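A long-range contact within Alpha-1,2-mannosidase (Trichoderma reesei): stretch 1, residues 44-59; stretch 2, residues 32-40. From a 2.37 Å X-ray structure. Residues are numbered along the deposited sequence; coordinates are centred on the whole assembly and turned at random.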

# COMPACT_ATOMS: atom_id res chain seq x y z
N SER A 44 -7.00 22.72 -11.20
CA SER A 44 -6.22 23.63 -12.02
C SER A 44 -5.93 22.99 -13.38
O SER A 44 -5.54 23.67 -14.33
CB SER A 44 -4.90 23.95 -11.31
OG SER A 44 -4.18 22.76 -11.04
N ASN A 45 -6.14 21.68 -13.47
CA ASN A 45 -5.87 20.92 -14.69
C ASN A 45 -4.38 20.97 -15.05
O ASN A 45 -4.01 20.90 -16.22
CB ASN A 45 -6.73 21.43 -15.86
CG ASN A 45 -8.11 20.79 -15.90
OD1 ASN A 45 -9.05 21.35 -16.48
ND2 ASN A 45 -8.25 19.61 -15.30
N SER A 46 -3.54 21.09 -14.03
CA SER A 46 -2.09 21.12 -14.24
C SER A 46 -1.53 19.76 -13.81
O SER A 46 -2.28 18.80 -13.64
CB SER A 46 -1.43 22.24 -13.44
OG SER A 46 -1.56 22.03 -12.05
N PHE A 47 -0.22 19.69 -13.64
CA PHE A 47 0.42 18.43 -13.27
C PHE A 47 1.67 18.65 -12.45
O PHE A 47 2.09 19.78 -12.21
CB PHE A 47 0.79 17.66 -14.53
CG PHE A 47 1.69 18.42 -15.47
CD1 PHE A 47 3.03 18.64 -15.16
CD2 PHE A 47 1.18 18.95 -16.65
CE1 PHE A 47 3.86 19.38 -16.01
CE2 PHE A 47 2.00 19.68 -17.52
CZ PHE A 47 3.34 19.90 -17.20
N ASP A 48 2.26 17.54 -12.02
CA ASP A 48 3.50 17.57 -11.27
C ASP A 48 4.29 16.32 -11.63
O ASP A 48 3.76 15.41 -12.28
CB ASP A 48 3.24 17.62 -9.76
CG ASP A 48 2.73 16.30 -9.19
OD1 ASP A 48 1.68 16.33 -8.50
OD2 ASP A 48 3.36 15.24 -9.41
N ASP A 49 5.55 16.29 -11.23
CA ASP A 49 6.40 15.13 -11.47
C ASP A 49 7.09 14.67 -10.17
O ASP A 49 8.31 14.57 -10.12
CB ASP A 49 7.43 15.44 -12.55
CG ASP A 49 6.84 15.36 -13.96
OD1 ASP A 49 6.23 14.33 -14.29
OD2 ASP A 49 7.01 16.33 -14.75
N GLU A 50 6.29 14.41 -9.13
CA GLU A 50 6.80 13.97 -7.83
C GLU A 50 7.50 12.62 -7.94
O GLU A 50 8.34 12.28 -7.12
CB GLU A 50 5.67 13.81 -6.80
CG GLU A 50 4.89 15.07 -6.48
CD GLU A 50 3.81 14.84 -5.41
OE1 GLU A 50 3.00 13.90 -5.55
OE2 GLU A 50 3.78 15.61 -4.42
N ARG A 51 7.13 11.87 -8.96
CA ARG A 51 7.70 10.55 -9.18
C ARG A 51 8.81 10.59 -10.23
O ARG A 51 8.89 9.73 -11.11
CB ARG A 51 6.59 9.59 -9.61
CG ARG A 51 6.40 8.35 -8.74
CD ARG A 51 6.24 8.68 -7.25
NE ARG A 51 7.54 8.87 -6.60
CZ ARG A 51 7.72 9.40 -5.40
NH1 ARG A 51 6.68 9.81 -4.69
NH2 ARG A 51 8.96 9.55 -4.94
N ASN A 52 9.65 11.62 -10.15
CA ASN A 52 10.77 11.77 -11.07
C ASN A 52 10.41 11.93 -12.55
O ASN A 52 11.27 11.80 -13.42
CB ASN A 52 11.73 10.59 -10.88
CG ASN A 52 12.25 10.48 -9.46
OD1 ASN A 52 12.93 11.37 -8.98
ND2 ASN A 52 11.90 9.40 -8.78
N GLY A 53 9.14 12.20 -12.84
CA GLY A 53 8.72 12.41 -14.21
C GLY A 53 8.72 11.22 -15.15
O GLY A 53 8.82 11.40 -16.37
N TRP A 54 8.61 10.01 -14.61
CA TRP A 54 8.58 8.82 -15.45
C TRP A 54 7.16 8.43 -15.86
O TRP A 54 6.97 7.47 -16.61
CB TRP A 54 9.28 7.65 -14.74
CG TRP A 54 10.79 7.76 -14.71
CD1 TRP A 54 11.61 8.10 -15.75
CD2 TRP A 54 11.65 7.51 -13.58
NE1 TRP A 54 12.93 8.08 -15.34
CE2 TRP A 54 12.98 7.72 -14.02
CE3 TRP A 54 11.42 7.12 -12.25
CZ2 TRP A 54 14.08 7.56 -13.17
CZ3 TRP A 54 12.52 6.97 -11.41
CH2 TRP A 54 13.84 7.19 -11.88
N GLY A 55 6.16 9.16 -15.39
CA GLY A 55 4.78 8.84 -15.74
C GLY A 55 4.11 7.95 -14.72
O GLY A 55 3.45 6.96 -15.06
N SER A 56 4.27 8.32 -13.46
CA SER A 56 3.72 7.60 -12.32
C SER A 56 2.28 7.08 -12.50
O SER A 56 2.06 5.86 -12.49
CB SER A 56 3.80 8.50 -11.08
OG SER A 56 3.51 7.79 -9.90
N SER A 57 1.32 7.98 -12.68
CA SER A 57 -0.08 7.57 -12.84
C SER A 57 -0.32 6.57 -13.97
O SER A 57 -1.18 5.70 -13.85
CB SER A 57 -0.98 8.80 -13.05
OG SER A 57 -1.04 9.59 -11.87
N ALA A 58 0.42 6.69 -15.07
CA ALA A 58 0.22 5.76 -16.19
C ALA A 58 0.65 4.34 -15.84
O ALA A 58 -0.04 3.38 -16.17
CB ALA A 58 0.97 6.25 -17.43
N ILE A 59 1.79 4.20 -15.17
CA ILE A 59 2.31 2.88 -14.80
C ILE A 59 1.51 2.26 -13.65
O ILE A 59 1.19 1.07 -13.67
CB ILE A 59 3.79 2.97 -14.40
CG1 ILE A 59 4.60 3.62 -15.53
CG2 ILE A 59 4.34 1.58 -14.09
CD1 ILE A 59 4.52 2.89 -16.86
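Stretch 2 (32-40) HFAFPHDDL

Stretch 2 comes off a helix, and Ala34 is the first residue to leave helical phi/psi; it then passes through a loop with a cis peptide bond before Pro36, and becomes a strand at Asp39 and Leu40. That strand runs antiparallel to the one in stretch 1 that includes Phe47 and Asp48. Phe47 faces Leu40 as a non-hydrogen-bonded pair, CA to CA 4.6 Å, while Asp48 and Asp39 form the hydrogen-bonded pair: Asp39 N to Asp48 O is 3.3 Å and Asp48 N to Asp39 O is 3.2 Å. Beyond Asp48, stretch 1 makes a type I turn, Asp49 to Asn52, and an overlapping type I' turn, Arg51 to Trp54, before a helix begins at Ser56. The loop thus curls around Asp38.

The short carboxylate of Asp38 suits this cradle of backbone amides. Asp38 OD1 accepts hydrogen bonds from Gly55 N (2.7 Å) and Ser56 N (2.8 Å); Asp38 OD2 accepts one from Gly53 N (2.7 Å) and a weak one from Arg51 N (2.9 Å). Gly55, the N-cap residue, has phi 94° and psi 47°, angles at which a CB would jam against the preceding carbonyl; it would also lie only 3.1 Å from Pro36 O. The main chain of Asp38 is held too, its O accepting from Ser57 N (2.9 Å) and Ser57 OG (2.7 Å), its N donating to Asp49 OD1 (3.0 Å).

Asp49 OD2 also accepts from His37 ND1 at 2.8 Å, near the plane of the imidazole. This leaves a face of that flat ring free for Phe47: the two rings form an offset stack, centroids 3.5 Å apart and planes 7° from parallel. Phe47 CB also packs against Ala34 CB at 3.8 Å, an apolar contact. Farther along, Asn45 CB lies over the Phe33 ring, 4.2 Å from its centroid, a CH-pi contact.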

# COMPACT_ATOMS: atom_id res chain seq x y z
N HIS A 32 -5.56 13.54 -20.83
CA HIS A 32 -5.67 14.80 -21.54
C HIS A 32 -4.92 16.00 -20.96
O HIS A 32 -4.44 16.83 -21.72
CB HIS A 32 -7.15 15.16 -21.70
CG HIS A 32 -7.40 16.28 -22.66
ND1 HIS A 32 -6.96 17.57 -22.43
CD2 HIS A 32 -8.01 16.30 -23.86
CE1 HIS A 32 -7.29 18.33 -23.45
NE2 HIS A 32 -7.93 17.59 -24.34
N PHE A 33 -4.81 16.09 -19.64
CA PHE A 33 -4.14 17.24 -19.04
C PHE A 33 -2.78 17.02 -18.39
O PHE A 33 -2.03 17.98 -18.18
CB PHE A 33 -5.06 17.90 -18.01
CG PHE A 33 -6.36 18.40 -18.57
CD1 PHE A 33 -7.53 17.66 -18.42
CD2 PHE A 33 -6.43 19.64 -19.20
CE1 PHE A 33 -8.75 18.16 -18.89
CE2 PHE A 33 -7.64 20.14 -19.67
CZ PHE A 33 -8.81 19.39 -19.51
N ALA A 34 -2.43 15.77 -18.06
CA ALA A 34 -1.17 15.49 -17.39
C ALA A 34 -0.20 14.54 -18.10
O ALA A 34 1.01 14.75 -18.07
CB ALA A 34 -1.44 14.98 -15.99
N PHE A 35 -0.73 13.48 -18.70
CA PHE A 35 0.10 12.50 -19.39
C PHE A 35 1.11 13.19 -20.33
O PHE A 35 0.77 14.17 -21.00
CB PHE A 35 -0.80 11.55 -20.18
CG PHE A 35 -0.06 10.43 -20.85
CD1 PHE A 35 0.20 10.47 -22.22
CD2 PHE A 35 0.37 9.33 -20.12
CE1 PHE A 35 0.87 9.43 -22.85
CE2 PHE A 35 1.05 8.28 -20.74
CZ PHE A 35 1.30 8.33 -22.11
N PRO A 36 2.36 12.70 -20.37
CA PRO A 36 2.95 11.57 -19.64
C PRO A 36 3.56 11.94 -18.29
O PRO A 36 4.37 11.19 -17.75
CB PRO A 36 4.03 11.06 -20.60
CG PRO A 36 3.77 11.77 -21.91
CD PRO A 36 3.25 13.10 -21.47
N HIS A 37 3.20 13.10 -17.74
CA HIS A 37 3.74 13.51 -16.45
C HIS A 37 3.22 12.56 -15.37
O HIS A 37 2.35 11.74 -15.63
CB HIS A 37 3.34 14.95 -16.16
CG HIS A 37 3.97 15.94 -17.09
ND1 HIS A 37 5.29 16.33 -16.99
CD2 HIS A 37 3.48 16.59 -18.18
CE1 HIS A 37 5.59 17.16 -17.97
NE2 HIS A 37 4.50 17.34 -18.71
N ASP A 38 3.76 12.66 -14.16
CA ASP A 38 3.35 11.75 -13.10
C ASP A 38 1.92 11.86 -12.57
O ASP A 38 1.19 10.87 -12.56
CB ASP A 38 4.32 11.84 -11.91
CG ASP A 38 5.74 11.47 -12.30
OD1 ASP A 38 5.93 10.47 -13.03
OD2 ASP A 38 6.67 12.16 -11.85
N ASP A 39 1.52 13.05 -12.14
CA ASP A 39 0.18 13.21 -11.57
C ASP A 39 -0.62 14.39 -12.10
O ASP A 39 -0.08 15.41 -12.52
CB ASP A 39 0.27 13.34 -10.04
CG ASP A 39 1.00 12.18 -9.40
OD1 ASP A 39 0.53 11.03 -9.52
OD2 ASP A 39 2.05 12.41 -8.77
N LEU A 40 -1.94 14.25 -12.06
CA LEU A 40 -2.85 15.28 -12.51
C LEU A 40 -3.44 16.07 -11.35
O LEU A 40 -3.71 15.53 -10.27
CB LEU A 40 -4.01 14.66 -13.30
CG LEU A 40 -5.19 15.61 -13.57
CD1 LEU A 40 -4.87 16.53 -14.75
CD2 LEU A 40 -6.43 14.77 -13.87
O HOH W 1 2.40 9.71 -8.10
O HOH W 2 -2.89 11.62 -11.61